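Surface protein VspA (Borrelia turicatae, PDB 1YJG) is a variable outer-membrane lipoprotein of a spirochaete, here its helical-bundle core, and probably helps evade host immunity through switching among antigenically distinct surface proteins. Local coordinates at residues S13-D16 / V17-V21; T84-N87 / A88-S91. All coordinates share one frame; numbering follows the deposited sequence.

Contact 1. Residues S13-D16 / V17-V21; sequences SVKD and VHTLV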
ATOM      1  N   SER A  13       3.050   1.576 -13.403  1.00 13.19           N
ATOM      2  CA  SER A  13       4.120   1.816 -12.454  1.00 10.55           C
ATOM      3  C   SER A  13       3.832   3.003 -11.573  1.00 11.89           C
ATOM      4  O   SER A  13       4.122   2.975 -10.377  1.00 13.45           O
ATOM      5  CB  SER A  13       5.444   2.039 -13.190  1.00 10.01           C
ATOM      6  OG  SER A  13       5.921   0.821 -13.738  1.00 11.84           O
ATOM      7  N   VAL A  14       3.279   4.054 -12.169  1.00 11.81           N
ATOM      8  CA  VAL A  14       2.944   5.264 -11.441  1.00 11.83           C
ATOM      9  C   VAL A  14       1.744   4.992 -10.530  1.00 11.31           C
ATOM     10  O   VAL A  14       1.720   5.441  -9.382  1.00 11.79           O
ATOM     11  CB  VAL A  14       2.670   6.443 -12.400  1.00 12.55           C
ATOM     12  CG1 VAL A  14       2.164   7.671 -11.637  1.00 13.18           C
ATOM     13  CG2 VAL A  14       3.941   6.801 -13.165  1.00 12.51           C
ATOM     14  N   LYS A  15       0.763   4.253 -11.041  1.00  8.98           N
ATOM     15  CA  LYS A  15      -0.437   3.905 -10.275  1.00 10.23           C
ATOM     16  C   LYS A  15       0.004   3.153  -9.027  1.00 12.36           C
ATOM     17  O   LYS A  15      -0.475   3.414  -7.924  1.00  8.20           O
ATOM     18  CB  LYS A  15      -1.395   3.041 -11.116  1.00 11.56           C
ATOM     19  CG  LYS A  15      -2.730   2.665 -10.443  1.00 12.24           C
ATOM     20  CD  LYS A  15      -3.452   3.870  -9.805  1.00 13.14           C
ATOM     21  CE  LYS A  15      -4.761   3.439  -9.136  1.00 12.53           C
ATOM     22  NZ  LYS A  15      -5.548   4.579  -8.636  1.00 11.52           N
ATOM     23  N   ASP A  16       0.936   2.224  -9.222  1.00 10.22           N
ATOM     24  CA  ASP A  16       1.486   1.422  -8.148  1.00 10.69           C
ATOM     25  C   ASP A  16       2.049   2.324  -7.035  1.00 11.44           C
ATOM     26  O   ASP A  16       1.695   2.179  -5.873  1.00  6.37           O
ATOM     27  CB  ASP A  16       2.572   0.530  -8.731  1.00 11.04           C
ATOM     28  CG  ASP A  16       3.168  -0.413  -7.728  1.00 12.47           C
ATOM     29  OD1 ASP A  16       4.420  -0.493  -7.700  1.00  7.70           O
ATOM     30  OD2 ASP A  16       2.474  -1.134  -6.964  1.00 11.30           O
ATOM     31  N   VAL A  17       2.917   3.263  -7.404  1.00 11.20           N
ATOM     32  CA  VAL A  17       3.519   4.174  -6.439  1.00 10.47           C
ATOM     33  C   VAL A  17       2.453   5.070  -5.766  1.00 12.10           C
ATOM     34  O   VAL A  17       2.517   5.338  -4.571  1.00  9.85           O
ATOM     35  CB  VAL A  17       4.625   5.031  -7.109  1.00  9.44           C
ATOM     36  CG1 VAL A  17       5.040   6.196  -6.220  1.00 10.86           C
ATOM     37  CG2 VAL A  17       5.819   4.169  -7.444  1.00 11.02           C
ATOM     38  N   HIS A  18       1.467   5.501  -6.542  1.00 10.68           N
ATOM     39  CA  HIS A  18       0.394   6.355  -6.058  1.00 10.39           C
ATOM     40  C   HIS A  18      -0.378   5.657  -4.953  1.00 12.30           C
ATOM     41  O   HIS A  18      -0.633   6.237  -3.882  1.00  6.53           O
ATOM     42  CB  HIS A  18      -0.520   6.705  -7.224  1.00 11.01           C
ATOM     43  CG  HIS A  18      -1.621   7.658  -6.886  1.00 10.94           C
ATOM     44  ND1 HIS A  18      -2.890   7.238  -6.546  1.00 15.08           N
ATOM     45  CD2 HIS A  18      -1.666   9.012  -6.901  1.00 13.02           C
ATOM     46  CE1 HIS A  18      -3.661   8.292  -6.337  1.00 10.63           C
ATOM     47  NE2 HIS A  18      -2.944   9.380  -6.552  1.00 12.76           N
ATOM     48  N   THR A  19      -0.716   4.393  -5.199  1.00 10.95           N
ATOM     49  CA  THR A  19      -1.450   3.596  -4.223  1.00 13.61           C
ATOM     50  C   THR A  19      -0.637   3.449  -2.931  1.00 13.13           C
ATOM     51  O   THR A  19      -1.168   3.678  -1.843  1.00 10.22           O
ATOM     52  CB  THR A  19      -1.794   2.236  -4.796  1.00 13.01           C
ATOM     53  OG1 THR A  19      -2.864   2.381  -5.752  1.00 16.50           O
ATOM     54  CG2 THR A  19      -2.351   1.312  -3.713  1.00  9.92           C
ATOM     55  N   LEU A  20       0.640   3.080  -3.054  1.00  8.93           N
ATOM     56  CA  LEU A  20       1.497   2.929  -1.879  1.00 11.00           C
ATOM     57  C   LEU A  20       1.534   4.211  -1.016  1.00 13.16           C
ATOM     58  O   LEU A  20       1.522   4.132   0.207  1.00 10.15           O
ATOM     59  CB  LEU A  20       2.916   2.559  -2.284  1.00 12.59           C
ATOM     60  CG  LEU A  20       3.128   1.147  -2.846  1.00 13.81           C
ATOM     61  CD1 LEU A  20       4.589   0.940  -3.158  1.00 14.89           C
ATOM     62  CD2 LEU A  20       2.649   0.078  -1.867  1.00 14.70           C
ATOM     63  N   VAL A  21       1.585   5.371  -1.667  1.00  8.32           N
ATOM     64  CA  VAL A  21       1.629   6.654  -0.986  1.00 12.39           C
ATOM     65  C   VAL A  21       0.319   6.887  -0.211  1.00 11.62           C
ATOM     66  O   VAL A  21       0.346   7.265   0.959  1.00 11.51           O
ATOM     67  CB  VAL A  21       1.927   7.812  -1.977  1.00  9.83           C
ATOM     68  CG1 VAL A  21       1.709   9.178  -1.331  1.00  9.20           C
ATOM     69  CG2 VAL A  21       3.350   7.701  -2.500  1.00  7.25           C
TER
HETATM   70  O   HOH W   1      -4.035   4.890  -6.598  1.00 20.45           O
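Lys15, His18 and Thr19 meet around one ordered water on a flank of helix 2-28. The ammonium NZ of Lys15 donates to the water at 2.6 Å. The water in turn donates to Thr19 OG1 at 2.9 Å. His18 ND1 lies 2.6 Å from the same water, which sits at the imidazole edge in the ring plane. Lys15 leaves the backbone with CG anti to N and then bends at its second torsion (chi2 49°), which carries CE across Thr19 to within 4.0 Å of OG1 and brings NZ within bonding distance of the water. On the far side of the ring, His18 NE2 is hydrogen-bonded to Asp140 of helix 129-155, so both ring nitrogens are engaged and the rotation of the imidazole is fixed.

Beneath these side chains runs the i to i+4 ladder of an alpha-helix in a helical bundle, including Thr19 N to Lys15 O at 2.9 Å and Leu20 N to Asp16 O at 3.1 Å. Apolar side chains join this helix to its neighbours: Val14 packs on Leu142, while Val17 and Leu20 both reach Val61 of helix 48-69.

Thr19 OG1 joins the water network to the dimer contact, pairing also with Asp16 OD2 of the second subunit. In the reciprocal bond, Asp16 OD2 pairs with Thr19 OG1 of that subunit, while Asp16 OD1 forms a salt bridge with Lys64.

Contact 2. Residues T84-N87 / A88-S91; sequences TVKN and ASTS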
ATOM      1  N   THR A  84      10.535  15.062  -8.986  1.00  8.53           N
ATOM      2  CA  THR A  84       9.857  15.816  -7.946  1.00 11.06           C
ATOM      3  C   THR A  84       9.259  14.819  -6.946  1.00 12.96           C
ATOM      4  O   THR A  84       9.306  15.049  -5.725  1.00 10.90           O
ATOM      5  CB  THR A  84       8.780  16.714  -8.550  1.00  8.46           C
ATOM      6  OG1 THR A  84       9.415  17.710  -9.354  1.00  6.39           O
ATOM      7  CG2 THR A  84       8.027  17.517  -7.471  1.00 10.77           C
ATOM      8  N   VAL A  85       8.730  13.699  -7.448  1.00 13.56           N
ATOM      9  CA  VAL A  85       8.160  12.684  -6.553  1.00 13.95           C
ATOM     10  C   VAL A  85       9.277  12.030  -5.744  1.00 12.75           C
ATOM     11  O   VAL A  85       9.157  11.909  -4.531  1.00 14.91           O
ATOM     12  CB  VAL A  85       7.377  11.545  -7.259  1.00 13.90           C
ATOM     13  CG1 VAL A  85       6.562  10.765  -6.220  1.00 14.66           C
ATOM     14  CG2 VAL A  85       6.457  12.067  -8.373  1.00 15.08           C
ATOM     15  N   LYS A  86      10.362  11.642  -6.413  1.00 11.75           N
ATOM     16  CA  LYS A  86      11.484  10.995  -5.732  1.00 15.09           C
ATOM     17  C   LYS A  86      12.217  11.903  -4.741  1.00 13.99           C
ATOM     18  O   LYS A  86      12.808  11.407  -3.798  1.00 13.98           O
ATOM     19  CB  LYS A  86      12.471  10.351  -6.705  1.00 14.61           C
ATOM     20  CG  LYS A  86      13.549   9.557  -5.960  1.00 14.81           C
ATOM     21  CD  LYS A  86      14.158   8.441  -6.767  1.00 16.46           C
ATOM     22  CE  LYS A  86      15.550   8.083  -6.248  1.00 16.16           C
ATOM     23  NZ  LYS A  86      15.686   8.179  -4.759  1.00 16.56           N
ATOM     24  N   ASN A  87      12.185  13.216  -4.960  1.00 16.87           N
ATOM     25  CA  ASN A  87      12.821  14.164  -4.053  1.00 15.52           C
ATOM     26  C   ASN A  87      12.003  14.136  -2.767  1.00 12.69           C
ATOM     27  O   ASN A  87      12.540  14.206  -1.679  1.00 15.17           O
ATOM     28  CB  ASN A  87      12.792  15.616  -4.590  1.00 16.70           C
ATOM     29  CG  ASN A  87      13.803  15.888  -5.733  1.00 17.75           C
ATOM     30  OD1 ASN A  87      14.751  15.135  -5.969  1.00 13.23           O
ATOM     31  ND2 ASN A  87      13.587  16.998  -6.436  1.00 16.54           N
ATOM     32  N   ALA A  88      10.685  14.043  -2.906  1.00 13.12           N
ATOM     33  CA  ALA A  88       9.792  14.019  -1.755  1.00 14.22           C
ATOM     34  C   ALA A  88       9.937  12.750  -0.908  1.00 14.48           C
ATOM     35  O   ALA A  88      10.017  12.835   0.313  1.00 12.89           O
ATOM     36  CB  ALA A  88       8.337  14.233  -2.188  1.00 13.63           C
ATOM     37  N   SER A  89       9.977  11.585  -1.550  1.00 12.58           N
ATOM     38  CA  SER A  89      10.122  10.320  -0.829  1.00 12.31           C
ATOM     39  C   SER A  89      11.500  10.243  -0.148  1.00 14.46           C
ATOM     40  O   SER A  89      11.628   9.703   0.947  1.00 14.49           O
ATOM     41  CB  SER A  89       9.902   9.117  -1.758  1.00 14.16           C
ATOM     42  OG  SER A  89      10.853   9.067  -2.805  1.00  7.95           O
ATOM     43  N   THR A  90      12.524  10.786  -0.799  1.00 14.78           N
ATOM     44  CA  THR A  90      13.876  10.800  -0.248  1.00 15.09           C
ATOM     45  C   THR A  90      13.857  11.691   0.998  1.00 15.10           C
ATOM     46  O   THR A  90      14.428  11.346   2.018  1.00 16.99           O
ATOM     47  CB  THR A  90      14.888  11.316  -1.310  1.00 15.01           C
ATOM     48  OG1 THR A  90      15.212  10.254  -2.217  1.00 12.66           O
ATOM     49  CG2 THR A  90      16.225  11.669  -0.702  1.00 15.23           C
ATOM     50  N   SER A  91      13.167  12.824   0.899  1.00 16.18           N
ATOM     51  CA  SER A  91      13.033  13.793   1.995  1.00 14.06           C
ATOM     52  C   SER A  91      12.351  13.178   3.205  1.00 12.59           C
ATOM     53  O   SER A  91      12.774  13.377   4.346  1.00 10.90           O
ATOM     54  CB  SER A  91      12.228  15.008   1.534  1.00 15.09           C
ATOM     55  OG  SER A  91      13.089  15.996   1.012  1.00 19.94           O
TER
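Lys86 and Thr90, one turn apart on helix 76-98 of the bundle, converge with Ser89 on the carboxylate of Asp62 in helix 48-69. Lys86 NZ forms a salt bridge with Asp62 OD2, whereas the hydroxyls of Ser89 and Thr90 are both hydrogen-bonded to OD1. A bend at the last torsion of the lysine (chi4 36°) turns NZ forward along the helix, toward Thr90, to 3.3 Å from its OG1. Three side chains thus hold one carboxylate, which would probably favour its ionised form.

The main chain is paired in the i to i+4 manner. Ser89 N donates to Val85 O at 3.1 Å, but Thr90 N approaches Lys86 O from above the plane of the Lys86 carbonyl, also at 3.1 Å. Thr90 OG1 lies close to the same oxygen as well, with Asp62 competing for its proton. One turn back, Thr84 OG1 is hydrogen-bonded to Gly80 O.

Val85 and Ala88 face helix 129-155, where both touch Leu135. On the more exposed flank, Asn87 O accepts two bonds from Ser91: the amide N at 3.0 Å and, weakly, the hydroxyl OG at 3.3 Å.

Overall arrangement
Both contacts are short stretches, a little over two turns, of bundle helices, with centres about 14 Å apart and nearest atoms about 5 Å apart, so they do not touch. Helices 48-69 and 129-155 connect them: each contact packs against both, and Leu142 receives a valine from either one. Each is partly buried and includes a buried hydroxyl residue, but contact 2 has two exposed residues and contact 1 none. Their polar chemistry differs with location. Contact 1 lies at the dimer interface, where an aspartate and a threonine pair with the second subunit and a water links three side chains. Contact 2 is untouched by the other chain, and three of its polar side chains gather on an acid within its own subunit.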